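Local atomic coordinates of 2-C-methyl-D-erythritol 4-phosphate cytidylyltransferase (Anaerococcus prevotii, PDB entry 4KT7), a protein that probably catalyses the reaction of 2-C-methyl-D-erythritol 4-phosphate with CTP to give 4-CDP-2-C-methyl-D-erythritol and diphosphate, a step of isoprenoid biosynthesis. Residues A[12-17]-A[45-50]; A[41-46]-A[107-112]; A[70-73]-A[78-81]. All blocks are in the same frame, centred on the assembly; numbering follows the deposited sequence.

How the contacts relate
Contact 1 comes first along the chain. It joins strand 10-16 to helix 39-48 and closes the N-terminal loop when residues 45-50 are reached. Contact 2 starts on that same helix, sharing Asp45 and Thr46, so the two spans overlap. It closes only at strand 105-110, the neighbour of 10-16 in the sheet, where Thr15 O is probably hydrogen-bonded to Gly111 N at 2.8 Å. Contact 3 is a short local closure between 70-73 and 78-81, and it lies wholly within the span of contact 2. Leu44 CD2 and Leu72 CD2, 3.7 Å apart, join its helix to helix 39-48. All three contacts place helices against one sheet.

Contact 1 of 3, residues A[12-17]-A[45-50]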
loop_
_atom_site.group_PDB
_atom_site.type_symbol
_atom_site.label_atom_id
_atom_site.label_comp_id
_atom_site.label_asym_id
_atom_site.label_seq_id
_atom_site.Cartn_x
_atom_site.Cartn_y
_atom_site.Cartn_z
ATOM N N ALA A 12 27.461 -1.223 -1.045
ATOM C CA ALA A 12 26.089 -1.125 -0.545
ATOM C C ALA A 12 26.049 -0.133 0.598
ATOM O O ALA A 12 26.943 -0.126 1.457
ATOM C CB ALA A 12 25.556 -2.481 -0.101
ATOM N N ILE A 13 25.025 0.718 0.575
ATOM C CA ILE A 13 24.768 1.694 1.613
ATOM C C ILE A 13 23.462 1.290 2.300
ATOM O O ILE A 13 22.406 1.304 1.671
ATOM C CB ILE A 13 24.598 3.109 0.993
ATOM C CG1 ILE A 13 25.917 3.583 0.372
ATOM C CG2 ILE A 13 24.124 4.109 2.031
ATOM C CD1 ILE A 13 25.816 4.937 -0.342
ATOM N N ILE A 14 23.543 0.906 3.577
ATOM C CA ILE A 14 22.370 0.528 4.370
ATOM C C ILE A 14 22.027 1.687 5.302
ATOM O O ILE A 14 22.816 2.025 6.196
ATOM C CB ILE A 14 22.663 -0.678 5.280
ATOM C CG1 ILE A 14 23.197 -1.879 4.484
ATOM C CG2 ILE A 14 21.415 -1.057 6.056
ATOM C CD1 ILE A 14 22.213 -2.436 3.487
ATOM N N THR A 15 20.874 2.318 5.118
ATOM C CA THR A 15 20.561 3.454 5.972
ATOM C C THR A 15 19.844 3.028 7.244
ATOM O O THR A 15 18.746 2.450 7.196
ATOM C CB THR A 15 19.764 4.551 5.228
ATOM O OG1 THR A 15 18.571 3.986 4.681
ATOM C CG2 THR A 15 20.610 5.160 4.101
ATOM N N ALA A 16 20.472 3.314 8.384
ATOM C CA ALA A 16 19.841 3.116 9.684
ATOM C C ALA A 16 19.907 4.393 10.544
ATOM O O ALA A 16 20.043 4.325 11.768
ATOM C CB ALA A 16 20.482 1.930 10.416
ATOM N N ALA A 17 19.796 5.548 9.901
ATOM C CA ALA A 17 19.960 6.814 10.597
ATOM C C ALA A 17 18.670 7.622 10.615
ATOM O O ALA A 17 18.705 8.853 10.631
ATOM C CB ALA A 17 21.084 7.625 9.970
ATOM N N ASP A 45 22.483 -9.327 8.290
ATOM C CA ASP A 45 22.703 -10.747 8.067
ATOM C C ASP A 45 22.502 -11.086 6.601
ATOM O O ASP A 45 23.349 -11.740 5.987
ATOM C CB ASP A 45 21.747 -11.595 8.906
ATOM C CG ASP A 45 22.302 -11.924 10.277
ATOM O OD1 ASP A 45 23.465 -11.562 10.558
ATOM O OD2 ASP A 45 21.572 -12.559 11.067
ATOM N N THR A 46 21.377 -10.655 6.039
ATOM C CA THR A 46 21.102 -10.947 4.637
ATOM C C THR A 46 22.114 -10.294 3.691
ATOM O O THR A 46 22.649 -10.970 2.810
ATOM C CB THR A 46 19.660 -10.580 4.220
ATOM O OG1 THR A 46 18.729 -11.396 4.951
ATOM C CG2 THR A 46 19.465 -10.815 2.717
ATOM N N VAL A 47 22.380 -8.999 3.860
ATOM C CA VAL A 47 23.275 -8.288 2.943
ATOM C C VAL A 47 24.701 -8.833 2.994
ATOM O O VAL A 47 25.377 -8.917 1.971
ATOM C CB VAL A 47 23.312 -6.769 3.207
ATOM C CG1 VAL A 47 24.239 -6.093 2.219
ATOM C CG2 VAL A 47 21.931 -6.173 3.079
ATOM N N SER A 48 25.163 -9.224 4.176
ATOM C CA SER A 48 26.540 -9.693 4.287
ATOM C C SER A 48 26.733 -11.057 3.621
ATOM O O SER A 48 27.867 -11.465 3.366
ATOM C CB SER A 48 27.013 -9.704 5.745
ATOM O OG SER A 48 26.297 -10.665 6.488
ATOM N N ARG A 49 25.630 -11.753 3.325
ATOM C CA ARG A 49 25.678 -13.025 2.581
ATOM C C ARG A 49 25.794 -12.836 1.061
ATOM O O ARG A 49 26.016 -13.802 0.335
ATOM C CB ARG A 49 24.447 -13.908 2.875
ATOM C CG ARG A 49 24.303 -14.384 4.322
ATOM C CD ARG A 49 23.389 -15.617 4.420
ATOM N NE ARG A 49 22.254 -15.534 3.500
ATOM C CZ ARG A 49 21.040 -15.102 3.832
ATOM N NH1 ARG A 49 20.077 -15.061 2.917
ATOM N NH2 ARG A 49 20.784 -14.715 5.077
ATOM N N VAL A 50 25.630 -11.604 0.581
ATOM C CA VAL A 50 25.748 -11.319 -0.854
ATOM C C VAL A 50 27.187 -10.980 -1.240
ATOM O O VAL A 50 27.643 -9.849 -1.051
ATOM C CB VAL A 50 24.823 -10.167 -1.283
ATOM C CG1 VAL A 50 24.968 -9.889 -2.773
ATOM C CG2 VAL A 50 23.382 -10.514 -0.953
#
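Ile14 and Val47 meet tip to tip where helix 39-48 packs against the parallel part of the central sheet. This is the alpha/beta layering of the Rossmann-like GT-A fold, to which the IspD family belongs. Strand 10-16 runs between strands 55-60 and 105-110, parallel to both. Ala12 and Ile14 lie two residues apart on it, and their side chains leave the same face, directed at the helix.

Ile14 makes the closest approach. Its CG1 branch is anti to the carbonyl carbon (chi1 -55°), and the second torsion (-64°) bends CD1 off that branch. Ile14 CD1 then comes 3.8 Å from Val47 CG2. Val47 presents both of its methyls to the strand. CG1 is anti to the backbone N (chi1 -179°), and CG2 lies beside that N. CG2 meets Ile14, while CG1 is turned to both Ile14 and Ala12.

The contact is wholly apolar and its three touching residues are buried. It is small, burying 92 Å² in all. Other residues widen the same hydrophobic layer. Ile53 touches both Ala12 and Val47. Ile56 of strand 55-60 touches both Ile14 and Val47, and Phe121 of helix 118-127 also packs on Val47. His109 of the neighbouring strand lies beside Ile14.

Val47 CG1 is 4.4 Å from Ile14 CD1 and stands 4.5 Å from Ala12 CB, a looser approach than that of CG2.

Contact 2 of 3, residues A[41-46]-A[107-112]; sequences EITLDT and LTHDGV
Thr43 uses both branches of its side chain, the methyl on His109 of strand 105-110 and the hydroxyl on Gly111 in the loop just after it. Thr43 OG1 lies 2.8 Å from Gly111 O, within hydrogen-bonding distance, and the C=O···OG1 angle at the oxygen is about 139°. The methyl CG2 comes in at the edge of the His109 ring, in its plane. Thr43 CG2 is 3.7 Å from His109 CD2 and 4.0 Å from His109 NE2. Thr43 and His109 reach toward this meeting point from opposite directions.

One torsion sets both contacts. With chi1 at -55°, OG1 sits beside the backbone N of Thr43 and CG2 is anti to it. The hydroxyl is thereby directed at the loop after the strand and the methyl at the imidazole.

The second shell holds these groups in place. Val39 O, one helical turn earlier, is another acceptor within reach of Thr43 OG1, so the hydroxyl proton may go to either carbonyl. Pro114 packs on Thr43. The ring of His109 is fixed by a hydrogen bond between NE2 and Arg113 O, and Phe121 meets it edge-to-face. Thus the loop 111-114 grips both the helix residue and the histidine.

The single buried hydroxyl therefore stands between a helix carbonyl and a loop carbonyl. A proton given to Gly111 O ties the helix to the loop; one given to Val39 O stays within the helix.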
loop_
_atom_site.group_PDB
_atom_site.type_symbol
_atom_site.label_atom_id
_atom_site.label_comp_id
_atom_site.label_asym_id
_atom_site.label_seq_id
_atom_site.Cartn_x
_atom_site.Cartn_y
_atom_site.Cartn_z
ATOM N N GLU A 41 19.926 -6.120 12.444
ATOM C CA GLU A 41 20.749 -7.327 12.423
ATOM C C GLU A 41 20.245 -8.331 11.398
ATOM O O GLU A 41 21.035 -8.979 10.716
ATOM C CB GLU A 41 20.785 -7.992 13.798
ATOM C CG GLU A 41 21.711 -7.344 14.798
ATOM C CD GLU A 41 21.802 -8.153 16.079
ATOM O OE1 GLU A 41 20.859 -8.085 16.898
ATOM O OE2 GLU A 41 22.803 -8.878 16.255
ATOM N N ILE A 42 18.929 -8.468 11.290
ATOM C CA ILE A 42 18.348 -9.393 10.319
ATOM C C ILE A 42 18.708 -8.919 8.910
ATOM O O ILE A 42 19.063 -9.717 8.032
ATOM C CB ILE A 42 16.807 -9.469 10.475
ATOM C CG1 ILE A 42 16.439 -9.862 11.913
ATOM C CG2 ILE A 42 16.196 -10.436 9.467
ATOM C CD1 ILE A 42 15.017 -9.534 12.285
ATOM N N THR A 43 18.629 -7.608 8.703
ATOM C CA THR A 43 18.941 -7.011 7.413
ATOM C C THR A 43 20.404 -7.222 7.064
ATOM O O THR A 43 20.744 -7.688 5.968
ATOM C CB THR A 43 18.688 -5.502 7.443
ATOM O OG1 THR A 43 17.342 -5.258 7.872
ATOM C CG2 THR A 43 18.915 -4.885 6.058
ATOM N N LEU A 44 21.268 -6.876 8.009
ATOM C CA LEU A 44 22.712 -6.956 7.807
ATOM C C LEU A 44 23.148 -8.406 7.597
ATOM O O LEU A 44 24.055 -8.685 6.802
ATOM C CB LEU A 44 23.415 -6.324 9.005
ATOM C CG LEU A 44 24.843 -5.846 8.807
ATOM C CD1 LEU A 44 24.953 -5.041 7.525
ATOM C CD2 LEU A 44 25.261 -5.003 9.998
ATOM N N ASP A 45 22.483 -9.327 8.290
ATOM C CA ASP A 45 22.703 -10.747 8.067
ATOM C C ASP A 45 22.502 -11.086 6.601
ATOM O O ASP A 45 23.349 -11.740 5.987
ATOM C CB ASP A 45 21.747 -11.595 8.906
ATOM C CG ASP A 45 22.302 -11.924 10.277
ATOM O OD1 ASP A 45 23.465 -11.562 10.558
ATOM O OD2 ASP A 45 21.572 -12.559 11.067
ATOM N N THR A 46 21.377 -10.655 6.039
ATOM C CA THR A 46 21.102 -10.947 4.637
ATOM C C THR A 46 22.114 -10.294 3.691
ATOM O O THR A 46 22.649 -10.970 2.810
ATOM C CB THR A 46 19.660 -10.580 4.220
ATOM O OG1 THR A 46 18.729 -11.396 4.951
ATOM C CG2 THR A 46 19.465 -10.815 2.717
ATOM N N LEU A 107 24.479 0.073 -4.413
ATOM C CA LEU A 107 23.139 -0.368 -4.048
ATOM C C LEU A 107 22.774 0.282 -2.710
ATOM O O LEU A 107 23.602 0.371 -1.799
ATOM C CB LEU A 107 23.127 -1.907 -3.944
ATOM C CG LEU A 107 21.890 -2.640 -3.411
ATOM C CD1 LEU A 107 21.748 -3.990 -4.124
ATOM C CD2 LEU A 107 21.984 -2.856 -1.901
ATOM N N THR A 108 21.540 0.757 -2.585
ATOM C CA THR A 108 21.097 1.352 -1.330
ATOM C C THR A 108 19.971 0.492 -0.788
ATOM O O THR A 108 19.246 -0.120 -1.566
ATOM C CB THR A 108 20.589 2.785 -1.539
ATOM O OG1 THR A 108 19.452 2.765 -2.428
ATOM C CG2 THR A 108 21.680 3.621 -2.170
ATOM N N HIS A 109 19.813 0.435 0.532
ATOM C CA HIS A 109 18.709 -0.338 1.110
ATOM C C HIS A 109 18.398 0.174 2.504
ATOM O O HIS A 109 19.321 0.573 3.234
ATOM C CB HIS A 109 19.064 -1.824 1.173
ATOM C CG HIS A 109 17.966 -2.695 1.717
ATOM N ND1 HIS A 109 16.839 -3.022 0.979
ATOM C CD2 HIS A 109 17.832 -3.319 2.906
ATOM C CE1 HIS A 109 16.073 -3.828 1.698
ATOM N NE2 HIS A 109 16.643 -4.024 2.869
ATOM N N ASP A 110 17.110 0.156 2.868
ATOM C CA ASP A 110 16.668 0.618 4.187
ATOM C C ASP A 110 17.029 -0.407 5.243
ATOM O O ASP A 110 16.631 -1.579 5.147
ATOM C CB ASP A 110 15.137 0.805 4.244
ATOM C CG ASP A 110 14.621 1.862 3.279
ATOM O OD1 ASP A 110 15.390 2.789 2.922
ATOM O OD2 ASP A 110 13.426 1.768 2.887
ATOM N N GLY A 111 17.742 0.025 6.276
ATOM C CA GLY A 111 18.019 -0.851 7.394
ATOM C C GLY A 111 16.775 -1.464 8.026
ATOM O O GLY A 111 16.843 -2.570 8.581
ATOM N N VAL A 112 15.636 -0.773 7.951
ATOM C CA VAL A 112 14.411 -1.311 8.547
ATOM C C VAL A 112 13.531 -2.122 7.588
ATOM O O VAL A 112 12.323 -2.247 7.820
ATOM C CB VAL A 112 13.557 -0.216 9.241
ATOM C CG1 VAL A 112 14.317 0.388 10.425
ATOM C CG2 VAL A 112 13.152 0.865 8.249
#

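Contact 3 of 3, residues A[70-73]-A[78-81]; sequences DILE and NIRY
Segment 70-73, in the later part of helix 65-73, passes beside the start of strand 79-83, with Leu72 CA and Ile79 CA 7.6 Å apart. The two elements belong to a beta-alpha-beta crossover. Strand 55-60 leads into the helix, and the chain returns along strand 79-83, parallel to 55-60 and next to it.

Leu72 carries the helix side of the contact. Its CG is anti to the carbonyl carbon (chi1 -75°), which carries the forked end across to the strand. The two methyls then part. Leu72 CD2 meets Ile79 CG2 at 3.5 Å, and CD1 goes to Tyr81. Ile79 and Tyr81 are two residues apart and face the helix together, while the CB of Arg80 between them points away from it. The leucine crosses both of them at a slant.

Tyr81 offers the edge of its ring, not a face. The phenol lies across the helix axis and not along it, and its OH is hydrogen-bonded to Glu65 OE2 near the start of that helix. This bond fixes the far end of the ring.

The contact lies near the surface, but it adjoins the interior layer. Leu72 also packs on Leu58 of strand 55-60, and Ile79 touches Ile56 of the same strand. On the tyrosine, Leu72 CD1 lies in the plane of the ring, 3.6 Å from Tyr81 CD2.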
loop_
_atom_site.group_PDB
_atom_site.type_symbol
_atom_site.label_atom_id
_atom_site.label_comp_id
_atom_site.label_asym_id
_atom_site.label_seq_id
_atom_site.Cartn_x
_atom_site.Cartn_y
_atom_site.Cartn_z
ATOM N N ASP A 70 28.788 -3.187 18.622
ATOM C CA ASP A 70 28.557 -4.523 19.168
ATOM C C ASP A 70 27.970 -5.427 18.092
ATOM O O ASP A 70 28.320 -6.600 17.975
ATOM C CB ASP A 70 27.603 -4.461 20.362
ATOM C CG ASP A 70 28.212 -3.770 21.570
ATOM O OD1 ASP A 70 29.453 -3.616 21.617
ATOM O OD2 ASP A 70 27.441 -3.396 22.481
ATOM N N ILE A 71 27.071 -4.864 17.303
ATOM C CA ILE A 71 26.453 -5.605 16.226
ATOM C C ILE A 71 27.494 -5.950 15.163
ATOM O O ILE A 71 27.518 -7.071 14.649
ATOM C CB ILE A 71 25.266 -4.816 15.647
ATOM C CG1 ILE A 71 24.063 -4.936 16.596
ATOM C CG2 ILE A 71 24.917 -5.286 14.241
ATOM C CD1 ILE A 71 22.987 -3.888 16.357
ATOM N N LEU A 72 28.390 -5.008 14.876
ATOM C CA LEU A 72 29.375 -5.196 13.807
ATOM C C LEU A 72 30.495 -6.183 14.131
ATOM O O LEU A 72 31.157 -6.683 13.218
ATOM C CB LEU A 72 29.966 -3.854 13.359
ATOM C CG LEU A 72 29.011 -3.025 12.510
ATOM C CD1 LEU A 72 29.673 -1.753 12.000
ATOM C CD2 LEU A 72 28.537 -3.873 11.348
ATOM N N GLU A 73 30.705 -6.475 15.413
ATOM C CA GLU A 73 31.766 -7.407 15.804
ATOM C C GLU A 73 31.501 -8.808 15.275
ATOM O O GLU A 73 32.427 -9.560 14.986
ATOM C CB GLU A 73 31.914 -7.471 17.323
ATOM C CG GLU A 73 32.479 -6.220 17.948
ATOM C CD GLU A 73 32.953 -6.460 19.360
ATOM O OE1 GLU A 73 32.230 -7.136 20.128
ATOM O OE2 GLU A 73 34.058 -5.989 19.699
ATOM N N ASN A 78 33.957 -6.584 4.880
ATOM C CA ASN A 78 34.325 -5.194 4.678
ATOM C C ASN A 78 33.116 -4.325 4.993
ATOM O O ASN A 78 32.469 -3.766 4.093
ATOM C CB ASN A 78 34.806 -4.979 3.241
ATOM C CG ASN A 78 35.436 -3.614 3.030
ATOM O OD1 ASN A 78 35.635 -2.853 3.978
ATOM N ND2 ASN A 78 35.763 -3.302 1.780
ATOM N N ILE A 79 32.801 -4.234 6.281
ATOM C CA ILE A 79 31.645 -3.477 6.738
ATOM C C ILE A 79 32.088 -2.364 7.676
ATOM O O ILE A 79 32.817 -2.608 8.636
ATOM C CB ILE A 79 30.655 -4.381 7.496
ATOM C CG1 ILE A 79 30.252 -5.576 6.634
ATOM C CG2 ILE A 79 29.426 -3.593 7.926
ATOM C CD1 ILE A 79 29.050 -6.329 7.172
ATOM N N ARG A 80 31.649 -1.142 7.408
ATOM C CA ARG A 80 31.940 -0.045 8.323
ATOM C C ARG A 80 30.755 0.900 8.387
ATOM O O ARG A 80 29.742 0.686 7.712
ATOM C CB ARG A 80 33.210 0.693 7.898
ATOM C CG ARG A 80 33.129 1.268 6.497
ATOM C CD ARG A 80 34.455 1.875 6.032
ATOM N NE ARG A 80 34.259 2.629 4.793
ATOM C CZ ARG A 80 34.362 2.102 3.578
ATOM N NH1 ARG A 80 34.678 0.821 3.441
ATOM N NH2 ARG A 80 34.146 2.853 2.501
ATOM N N TYR A 81 30.875 1.944 9.199
ATOM C CA TYR A 81 29.772 2.883 9.373
ATOM C C TYR A 81 30.223 4.332 9.347
ATOM O O TYR A 81 31.370 4.639 9.706
ATOM C CB TYR A 81 29.031 2.584 10.683
ATOM C CG TYR A 81 29.850 2.796 11.946
ATOM C CD1 TYR A 81 29.969 4.055 12.524
ATOM C CD2 TYR A 81 30.468 1.724 12.582
ATOM C CE1 TYR A 81 30.700 4.241 13.688
ATOM C CE2 TYR A 81 31.208 1.903 13.741
ATOM C CZ TYR A 81 31.316 3.164 14.286
ATOM O OH TYR A 81 32.041 3.342 15.440
#